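Local coordinates for protein negative regulator of ofd1 (Schizosaccharomyces pombe, PDB 3QTM) that inhibits Ofd1 directly, stabilises the active N-terminal domain of the hypoxic transcription factor Sre1 and is required for correct translation termination, at residues H50-I55 / K67-A72; T244-Y249 / S269-N274; N321-A326 / V331-D336. One frame throughout, in Å; residues are numbered along the deposited sequence.

Interaction 1: H50-I55 / K67-A72. With SO4 (sulfate ion), chain C.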
loop_
_atom_site.group_PDB
_atom_site.type_symbol
_atom_site.label_atom_id
_atom_site.label_comp_id
_atom_site.label_asym_id
_atom_site.label_seq_id
_atom_site.Cartn_x
_atom_site.Cartn_y
_atom_site.Cartn_z
ATOM N N HIS A 50 12.447 -21.272 -10.701
ATOM C CA HIS A 50 13.353 -22.350 -11.116
ATOM C C HIS A 50 14.712 -22.248 -10.436
ATOM O O HIS A 50 15.279 -23.254 -9.991
ATOM C CB HIS A 50 13.548 -22.352 -12.634
ATOM C CG HIS A 50 12.301 -22.675 -13.401
ATOM N ND1 HIS A 50 11.937 -22.000 -14.547
ATOM C CD2 HIS A 50 11.330 -23.591 -13.180
ATOM C CE1 HIS A 50 10.805 -22.500 -15.009
ATOM N NE2 HIS A 50 10.411 -23.462 -14.193
ATOM N N GLU A 51 15.255 -21.039 -10.370
ATOM C CA GLU A 51 16.566 -20.881 -9.761
ATOM C C GLU A 51 16.474 -21.229 -8.271
ATOM O O GLU A 51 17.371 -21.854 -7.724
ATOM C CB GLU A 51 17.105 -19.469 -9.982
ATOM C CG GLU A 51 18.489 -19.237 -9.386
ATOM C CD GLU A 51 19.546 -20.233 -9.893
ATOM O OE1 GLU A 51 19.429 -20.737 -11.038
ATOM O OE2 GLU A 51 20.498 -20.502 -9.126
ATOM N N ALA A 52 15.364 -20.854 -7.631
ATOM C CA ALA A 52 15.163 -21.164 -6.219
ATOM C C ALA A 52 15.147 -22.669 -6.013
ATOM O O ALA A 52 15.751 -23.190 -5.066
ATOM C CB ALA A 52 13.863 -20.526 -5.693
ATOM N N ASP A 53 14.452 -23.368 -6.908
ATOM C CA ASP A 53 14.389 -24.823 -6.855
ATOM C C ASP A 53 15.783 -25.423 -7.020
ATOM O O ASP A 53 16.136 -26.398 -6.350
ATOM C CB ASP A 53 13.443 -25.384 -7.929
ATOM C CG ASP A 53 11.964 -25.209 -7.559
ATOM O OD1 ASP A 53 11.668 -24.980 -6.362
ATOM O OD2 ASP A 53 11.102 -25.293 -8.466
ATOM N N ARG A 54 16.576 -24.838 -7.912
ATOM C CA ARG A 54 17.924 -25.336 -8.150
ATOM C C ARG A 54 18.754 -25.162 -6.880
ATOM O O ARG A 54 19.528 -26.045 -6.506
ATOM C CB ARG A 54 18.593 -24.617 -9.328
ATOM C CG ARG A 54 19.910 -25.274 -9.786
ATOM C CD ARG A 54 20.512 -24.581 -11.019
ATOM N NE ARG A 54 19.499 -24.326 -12.043
ATOM C CZ ARG A 54 19.205 -25.156 -13.039
ATOM N NH1 ARG A 54 19.855 -26.306 -13.164
ATOM N NH2 ARG A 54 18.255 -24.838 -13.913
ATOM N N ILE A 55 18.586 -24.025 -6.216
ATOM C CA ILE A 55 19.323 -23.777 -4.981
ATOM C C ILE A 55 18.933 -24.800 -3.914
ATOM O O ILE A 55 19.791 -25.315 -3.199
ATOM C CB ILE A 55 19.118 -22.344 -4.480
ATOM C CG1 ILE A 55 19.815 -21.362 -5.428
ATOM C CG2 ILE A 55 19.645 -22.186 -3.068
ATOM C CD1 ILE A 55 19.484 -19.907 -5.153
ATOM N N LYS A 67 16.492 -16.576 5.735
ATOM C CA LYS A 67 15.169 -16.013 5.552
ATOM C C LYS A 67 15.041 -15.296 4.198
ATOM O O LYS A 67 13.983 -15.356 3.574
ATOM C CB LYS A 67 14.845 -15.051 6.685
ATOM C CG LYS A 67 14.742 -15.707 8.069
ATOM C CD LYS A 67 14.064 -14.757 9.055
ATOM C CE LYS A 67 13.919 -15.380 10.439
ATOM N NZ LYS A 67 15.249 -15.603 11.051
ATOM N N ASP A 68 16.105 -14.617 3.764
ATOM C CA ASP A 68 16.094 -13.888 2.490
ATOM C C ASP A 68 15.883 -14.799 1.291
ATOM O O ASP A 68 15.333 -14.374 0.287
ATOM C CB ASP A 68 17.394 -13.098 2.286
ATOM C CG ASP A 68 17.445 -11.831 3.119
ATOM O OD1 ASP A 68 16.411 -11.480 3.737
ATOM O OD2 ASP A 68 18.520 -11.184 3.148
ATOM N N PHE A 69 16.342 -16.044 1.378
ATOM C CA PHE A 69 16.049 -17.005 0.320
ATOM C C PHE A 69 14.541 -17.266 0.225
ATOM O O PHE A 69 13.953 -17.194 -0.860
ATOM C CB PHE A 69 16.797 -18.328 0.517
ATOM C CG PHE A 69 16.247 -19.462 -0.345
ATOM C CD1 PHE A 69 16.649 -19.611 -1.658
ATOM C CD2 PHE A 69 15.318 -20.351 0.161
ATOM C CE1 PHE A 69 16.136 -20.627 -2.453
ATOM C CE2 PHE A 69 14.799 -21.380 -0.631
ATOM C CZ PHE A 69 15.202 -21.511 -1.938
ATOM N N HIS A 70 13.909 -17.568 1.354
ATOM C CA HIS A 70 12.477 -17.885 1.321
ATOM C C HIS A 70 11.646 -16.645 0.966
ATOM O O HIS A 70 10.583 -16.767 0.358
ATOM C CB HIS A 70 12.003 -18.479 2.650
ATOM C CG HIS A 70 12.775 -19.684 3.078
ATOM N ND1 HIS A 70 12.503 -20.949 2.601
ATOM C CD2 HIS A 70 13.815 -19.819 3.937
ATOM C CE1 HIS A 70 13.350 -21.808 3.138
ATOM N NE2 HIS A 70 14.149 -21.150 3.959
ATOM N N ALA A 71 12.139 -15.463 1.349
ATOM C CA ALA A 71 11.479 -14.207 1.012
ATOM C C ALA A 71 11.447 -13.988 -0.497
ATOM O O ALA A 71 10.423 -13.594 -1.032
ATOM C CB ALA A 71 12.160 -13.038 1.705
ATOM N N ALA A 72 12.573 -14.230 -1.180
ATOM C CA ALA A 72 12.626 -14.047 -2.628
ATOM C C ALA A 72 11.731 -15.059 -3.333
ATOM O O ALA A 72 11.043 -14.738 -4.294
ATOM C CB ALA A 72 14.048 -14.176 -3.138
HETATM S S SO4 C . 20.812 -28.953 -11.483
HETATM O O1 SO4 C . 20.489 -29.290 -10.091
HETATM O O2 SO4 C . 21.459 -27.640 -11.543
HETATM O O3 SO4 C . 21.744 -29.941 -12.027
HETATM O O4 SO4 C . 19.590 -28.947 -12.290
#
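Arg-54 NH1 donates to O2 of a bound sulfate over 2.6 Å, with an N-H...O angle of 154°. The sulfate oxygen lies at the edge of the guanidinium, near its plane, and Arg-57 holds the same anion through a second hydrogen bond. The ion probably comes from the crystallisation liquor; the two arginines would favour an anion at this exposed place on helix 38-58. Within the segment, Glu-51 OE1 adds a long salt bridge to Arg-54 NE at 3.7 Å.

The side of this helix that carries Ala-52 and Ile-55 meets Phe-69, which supplies nearly all that the segment 67-72 contributes. Its CG stands anti to the backbone N (chi1 165°), a rotation that carries the ring across to helix 38-58. The ring arrives edge-on at a backbone oxygen: Ala-52 O lies near the ring plane, 3.6 Å from Phe-69 CZ, where the slightly positive rim suits a carbonyl. Ala-52 CB packs 4.0 Å from Phe-69 CE1. From the next turn Ile-55 CG2 reaches the same CE1 at 3.9 Å, its side chain and the phenyl sliding past each other in opposite directions. On the far edge, Phe-69 CD2 sits 3.7 Å above the plane of the His-70 imidazole, over its centre, while His-70 ND1 is hydrogen-bonded to Arg-107.

The contact thus joins two consecutive helices, 38-58 and 67-82, in the N-terminal part of a TPR-like helical array. Helix 15-34 packs against both, Asn-18 meeting Ile-55 and Leu-22 meeting Phe-69, and helix 119-142 lies against helix 67-82 through Leu-121 and Ala-71.

Interaction 2: T244-Y249 / S269-N274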
loop_
_atom_site.group_PDB
_atom_site.type_symbol
_atom_site.label_atom_id
_atom_site.label_comp_id
_atom_site.label_asym_id
_atom_site.label_seq_id
_atom_site.Cartn_x
_atom_site.Cartn_y
_atom_site.Cartn_z
ATOM N N THR A 244 -6.625 11.798 4.588
ATOM C CA THR A 244 -7.939 12.319 4.256
ATOM C C THR A 244 -9.006 11.314 4.642
ATOM O O THR A 244 -10.125 11.684 4.966
ATOM C CB THR A 244 -8.061 12.676 2.764
ATOM O OG1 THR A 244 -7.788 11.517 1.974
ATOM C CG2 THR A 244 -7.064 13.777 2.403
ATOM N N THR A 245 -8.659 10.034 4.620
ATOM C CA THR A 245 -9.634 9.013 4.993
ATOM C C THR A 245 -9.884 9.034 6.492
ATOM O O THR A 245 -11.013 8.859 6.947
ATOM C CB THR A 245 -9.189 7.613 4.571
ATOM O OG1 THR A 245 -8.998 7.594 3.154
ATOM C CG2 THR A 245 -10.247 6.584 4.954
ATOM N N PHE A 246 -8.831 9.255 7.265
ATOM C CA PHE A 246 -9.007 9.338 8.701
ATOM C C PHE A 246 -9.861 10.563 9.037
ATOM O O PHE A 246 -10.765 10.502 9.879
ATOM C CB PHE A 246 -7.666 9.395 9.417
ATOM C CG PHE A 246 -7.614 8.543 10.641
ATOM C CD1 PHE A 246 -8.737 8.390 11.436
ATOM C CD2 PHE A 246 -6.449 7.894 11.004
ATOM C CE1 PHE A 246 -8.703 7.596 12.574
ATOM C CE2 PHE A 246 -6.404 7.098 12.144
ATOM C CZ PHE A 246 -7.532 6.951 12.928
ATOM N N ALA A 247 -9.579 11.674 8.360
ATOM C CA ALA A 247 -10.388 12.871 8.518
ATOM C C ALA A 247 -11.861 12.551 8.294
ATOM O O ALA A 247 -12.701 12.946 9.094
ATOM C CB ALA A 247 -9.928 13.971 7.576
ATOM N N GLU A 248 -12.176 11.834 7.218
ATOM C CA GLU A 248 -13.571 11.483 6.932
ATOM C C GLU A 248 -14.166 10.581 7.994
ATOM O O GLU A 248 -15.355 10.659 8.289
ATOM C CB GLU A 248 -13.709 10.794 5.586
ATOM C CG GLU A 248 -13.454 11.688 4.419
ATOM C CD GLU A 248 -13.228 10.893 3.156
ATOM O OE1 GLU A 248 -13.664 9.714 3.112
ATOM O OE2 GLU A 248 -12.608 11.447 2.220
ATOM N N TYR A 249 -13.339 9.711 8.557
ATOM C CA TYR A 249 -13.781 8.837 9.629
ATOM C C TYR A 249 -14.407 9.684 10.730
ATOM O O TYR A 249 -15.498 9.386 11.229
ATOM C CB TYR A 249 -12.595 8.054 10.174
ATOM C CG TYR A 249 -12.848 7.317 11.475
ATOM C CD1 TYR A 249 -13.566 6.122 11.502
ATOM C CD2 TYR A 249 -12.338 7.802 12.673
ATOM C CE1 TYR A 249 -13.779 5.440 12.695
ATOM C CE2 TYR A 249 -12.541 7.132 13.864
ATOM C CZ TYR A 249 -13.256 5.953 13.876
ATOM O OH TYR A 249 -13.442 5.301 15.081
ATOM N N SER A 269 -9.874 17.906 12.279
ATOM C CA SER A 269 -9.096 19.057 11.837
ATOM C C SER A 269 -7.598 18.787 11.830
ATOM O O SER A 269 -6.876 19.302 10.978
ATOM C CB SER A 269 -9.402 20.282 12.705
ATOM O OG SER A 269 -10.770 20.633 12.602
ATOM N N SER A 270 -7.123 17.997 12.784
ATOM C CA SER A 270 -5.717 17.615 12.784
ATOM C C SER A 270 -5.382 16.814 11.535
ATOM O O SER A 270 -4.331 17.004 10.914
ATOM C CB SER A 270 -5.368 16.794 14.019
ATOM O OG SER A 270 -4.618 17.567 14.925
ATOM N N TRP A 271 -6.275 15.905 11.173
ATOM C CA TRP A 271 -6.018 15.067 10.013
ATOM C C TRP A 271 -6.106 15.867 8.719
ATOM O O TRP A 271 -5.311 15.660 7.802
ATOM C CB TRP A 271 -6.937 13.845 10.010
ATOM C CG TRP A 271 -6.547 12.889 11.075
ATOM C CD1 TRP A 271 -7.276 12.531 12.173
ATOM C CD2 TRP A 271 -5.302 12.190 11.171
ATOM N NE1 TRP A 271 -6.563 11.643 12.943
ATOM C CE2 TRP A 271 -5.348 11.417 12.349
ATOM C CE3 TRP A 271 -4.152 12.140 10.369
ATOM C CZ2 TRP A 271 -4.292 10.592 12.742
ATOM C CZ3 TRP A 271 -3.103 11.329 10.766
ATOM C CH2 TRP A 271 -3.180 10.567 11.943
ATOM N N LEU A 272 -7.052 16.798 8.660
ATOM C CA LEU A 272 -7.189 17.651 7.485
ATOM C C LEU A 272 -5.948 18.518 7.308
ATOM O O LEU A 272 -5.445 18.682 6.191
ATOM C CB LEU A 272 -8.455 18.506 7.573
ATOM C CG LEU A 272 -9.752 17.709 7.407
ATOM C CD1 LEU A 272 -10.992 18.568 7.668
ATOM C CD2 LEU A 272 -9.809 17.071 6.029
ATOM N N ASN A 273 -5.432 19.046 8.414
ATOM C CA ASN A 273 -4.206 19.836 8.358
ATOM C C ASN A 273 -2.942 19.026 8.045
ATOM O O ASN A 273 -2.029 19.532 7.398
ATOM C CB ASN A 273 -4.026 20.651 9.640
ATOM C CG ASN A 273 -4.770 21.968 9.587
ATOM O OD1 ASN A 273 -4.674 22.702 8.599
ATOM N ND2 ASN A 273 -5.527 22.266 10.636
ATOM N N ASN A 274 -2.886 17.781 8.520
ATOM C CA ASN A 274 -1.849 16.845 8.087
ATOM C C ASN A 274 -1.919 16.649 6.569
ATOM O O ASN A 274 -0.897 16.573 5.882
ATOM C CB ASN A 274 -2.024 15.494 8.780
ATOM C CG ASN A 274 -1.585 15.521 10.235
ATOM O OD1 ASN A 274 -0.696 16.287 10.616
ATOM N ND2 ASN A 274 -2.204 14.676 11.054
#
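Trp-271 lays its indole over the phenyl ring of Phe-246, and with Ala-247 these residues make up most of the buried surface. The two rings form an offset stack: the Phe-246 ring and the five-membered ring of Trp-271 have centroids 4.6 Å apart and planes only 7° from parallel. The slip between them puts Trp-271 NE1 above the rim of the phenyl, and Phe-246 CD2 comes within 3.9 Å of Trp-271 CZ2. Phe-246 adds a CH-pi contact, its CB lying 4.0 Å from the centroid of the five-membered ring and almost on the ring normal. Trp-271 CG is anti to its own carbonyl carbon (chi1 -71°), which swings the indole over Phe-246.

Helices 229-254 and 262-285 run antiparallel here, at 160°, as neighbouring helices do in TPR-like stacks. Their local axes approach to 8.0 Å, a close spacing that the small side chain of Ala-247 permits. Its CB meets Trp-271 CB at 3.9 Å on one hand and Leu-272 CD2 at 3.5 Å on the other, the latter tighter than usual for two carbons. The aromatic cluster extends along helix 229-254, where the Tyr-250 ring meets Phe-246 nearly parallel and that of Tyr-243 meets Trp-271 at a steeper tilt. Leu-208 of helix 204-209 touches the side chains of both Phe-246 and Trp-271, and Leu-302 of helix 292-305 packs on Leu-272.

Interaction 3: N321-A326 / V331-D336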
loop_
_atom_site.group_PDB
_atom_site.type_symbol
_atom_site.label_atom_id
_atom_site.label_comp_id
_atom_site.label_asym_id
_atom_site.label_seq_id
_atom_site.Cartn_x
_atom_site.Cartn_y
_atom_site.Cartn_z
ATOM N N ASN A 321 -9.024 31.011 -3.808
ATOM C CA ASN A 321 -7.786 31.378 -4.477
ATOM C C ASN A 321 -7.222 30.190 -5.249
ATOM O O ASN A 321 -6.754 30.335 -6.376
ATOM C CB ASN A 321 -6.742 31.858 -3.462
ATOM C CG ASN A 321 -7.038 33.243 -2.918
ATOM O OD1 ASN A 321 -7.882 33.968 -3.445
ATOM N ND2 ASN A 321 -6.331 33.620 -1.856
ATOM N N ALA A 322 -7.260 29.018 -4.620
ATOM C CA ALA A 322 -6.731 27.804 -5.225
ATOM C C ALA A 322 -7.488 27.512 -6.515
ATOM O O ALA A 322 -6.878 27.305 -7.563
ATOM C CB ALA A 322 -6.838 26.635 -4.257
ATOM N N ILE A 323 -8.813 27.516 -6.426
ATOM C CA ILE A 323 -9.679 27.271 -7.572
ATOM C C ILE A 323 -9.480 28.307 -8.686
ATOM O O ILE A 323 -9.342 27.954 -9.858
ATOM C CB ILE A 323 -11.156 27.265 -7.146
ATOM C CG1 ILE A 323 -11.407 26.144 -6.139
ATOM C CG2 ILE A 323 -12.078 27.124 -8.369
ATOM C CD1 ILE A 323 -12.831 26.109 -5.609
ATOM N N LYS A 324 -9.455 29.584 -8.318
ATOM C CA LYS A 324 -9.220 30.648 -9.294
ATOM C C LYS A 324 -7.859 30.522 -9.971
ATOM O O LYS A 324 -7.733 30.742 -11.182
ATOM C CB LYS A 324 -9.344 32.034 -8.649
ATOM C CG LYS A 324 -10.588 32.822 -9.062
ATOM C CD LYS A 324 -10.426 34.335 -8.810
ATOM C CE LYS A 324 -11.037 34.796 -7.473
ATOM N NZ LYS A 324 -10.195 34.516 -6.260
ATOM N N GLU A 325 -6.834 30.191 -9.192
ATOM C CA GLU A 325 -5.504 30.010 -9.763
ATOM C C GLU A 325 -5.436 28.791 -10.693
ATOM O O GLU A 325 -4.751 28.814 -11.713
ATOM C CB GLU A 325 -4.463 29.880 -8.659
ATOM C CG GLU A 325 -3.063 29.691 -9.199
ATOM C CD GLU A 325 -2.062 29.312 -8.120
ATOM O OE1 GLU A 325 -2.425 29.361 -6.921
ATOM O OE2 GLU A 325 -0.912 28.960 -8.474
ATOM N N ALA A 326 -6.134 27.719 -10.324
ATOM C CA ALA A 326 -6.212 26.542 -11.174
ATOM C C ALA A 326 -6.815 26.922 -12.527
ATOM O O ALA A 326 -6.236 26.640 -13.573
ATOM C CB ALA A 326 -7.061 25.472 -10.512
ATOM N N VAL A 331 -6.839 24.983 -16.115
ATOM C CA VAL A 331 -7.562 23.825 -15.611
ATOM C C VAL A 331 -9.068 24.024 -15.765
ATOM O O VAL A 331 -9.607 25.060 -15.384
ATOM C CB VAL A 331 -7.231 23.547 -14.122
ATOM C CG1 VAL A 331 -7.949 22.298 -13.655
ATOM C CG2 VAL A 331 -5.725 23.405 -13.923
ATOM N N GLU A 332 -9.744 23.023 -16.316
ATOM C CA GLU A 332 -11.191 23.086 -16.478
ATOM C C GLU A 332 -11.897 22.924 -15.139
ATOM O O GLU A 332 -11.621 21.985 -14.397
ATOM C CB GLU A 332 -11.682 21.993 -17.429
ATOM C CG GLU A 332 -13.147 21.653 -17.201
ATOM C CD GLU A 332 -13.783 20.887 -18.347
ATOM O OE1 GLU A 332 -13.099 20.645 -19.370
ATOM O OE2 GLU A 332 -14.978 20.529 -18.216
ATOM N N LEU A 333 -12.817 23.831 -14.840
ATOM C CA LEU A 333 -13.587 23.746 -13.608
ATOM C C LEU A 333 -14.931 23.057 -13.824
ATOM O O LEU A 333 -15.643 23.359 -14.775
ATOM C CB LEU A 333 -13.819 25.138 -13.010
ATOM C CG LEU A 333 -12.581 25.910 -12.568
ATOM C CD1 LEU A 333 -12.981 27.176 -11.837
ATOM C CD2 LEU A 333 -11.696 25.038 -11.693
ATOM N N SER A 334 -15.269 22.134 -12.929
ATOM C CA SER A 334 -16.612 21.582 -12.871
ATOM C C SER A 334 -17.583 22.661 -12.390
ATOM O O SER A 334 -17.178 23.612 -11.721
ATOM C CB SER A 334 -16.654 20.399 -11.907
ATOM O OG SER A 334 -16.618 20.851 -10.561
ATOM N N PRO A 335 -18.873 22.512 -12.726
ATOM C CA PRO A 335 -19.904 23.452 -12.272
ATOM C C PRO A 335 -19.830 23.656 -10.760
ATOM O O PRO A 335 -20.082 24.756 -10.271
ATOM C CB PRO A 335 -21.212 22.743 -12.643
ATOM C CG PRO A 335 -20.853 21.873 -13.784
ATOM C CD PRO A 335 -19.436 21.426 -13.545
ATOM N N ASP A 336 -19.484 22.596 -10.039
ATOM C CA ASP A 336 -19.343 22.660 -8.590
ATOM C C ASP A 336 -18.338 23.723 -8.185
ATOM O O ASP A 336 -18.645 24.615 -7.391
ATOM C CB ASP A 336 -18.912 21.300 -8.034
ATOM C CG ASP A 336 -20.083 20.350 -7.843
ATOM O OD1 ASP A 336 -21.235 20.753 -8.127
ATOM O OD2 ASP A 336 -19.853 19.201 -7.406
#
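Ile-323 overlaps the end of Leu-333 through its CG2 methyl, which lies 3.6 Å from Leu-333 CD1 and 3.9 Å from Leu-333 CD2, so both branches of the leucine bear on one methyl group. With CG1 beside the isoleucine backbone N (chi1 -61°) and CG2 anti to it, CG2 is the branch presented to the leucine.

A turn further along the helix, Ala-326 O accepts a hydrogen bond from Val-331 N of the following loop, 3.1 Å long and with an N-H...O angle of 156°. The donor stands above the carbonyl plane, 36° out of it. This 6→1 bond, from a residue five positions later, closes the C-terminal end of helix 309-328 together with the apolar pair Ala-326 CB and Val-331 CB at 4.1 Å. Val-331 also lays CG2 beside the accepting oxygen, 3.3 Å from Ala-326 O. From there residues 331-334 run extended back past the helix just left, and Ser-334 serves as N-cap of the next one, its OG making a weak hydrogen bond to Tyr-337 N.

The turn connects the last two helices of the C-terminal region, 309-328 and 335-343. Tyr-337, Phe-340 and Val-341 of the final helix continue the apolar packing on Ile-323. Helix 292-305 lies against both segments, with Leu-293 touching Ala-326 and Leu-333, and Ala-296 touching Ile-323.

In the fold
The three contacts follow one another along the chain. Interaction 1 belongs to the N-terminal Nro1 family region, interactions 2 and 3 to the C-terminal one. Interaction 1 lies on the opposite side of the molecular centre from the other two, its centre about 42 Å from that of interaction 2 and about 53 Å from that of interaction 3. Interactions 2 and 3 have centres about 23 Å apart and nearest atoms about 13 Å apart; they do not touch, but helix 292-305 packs against both. The sulfate belongs to interaction 1 alone. All three join successive helices of the elongated, all-helical, TPR-like array.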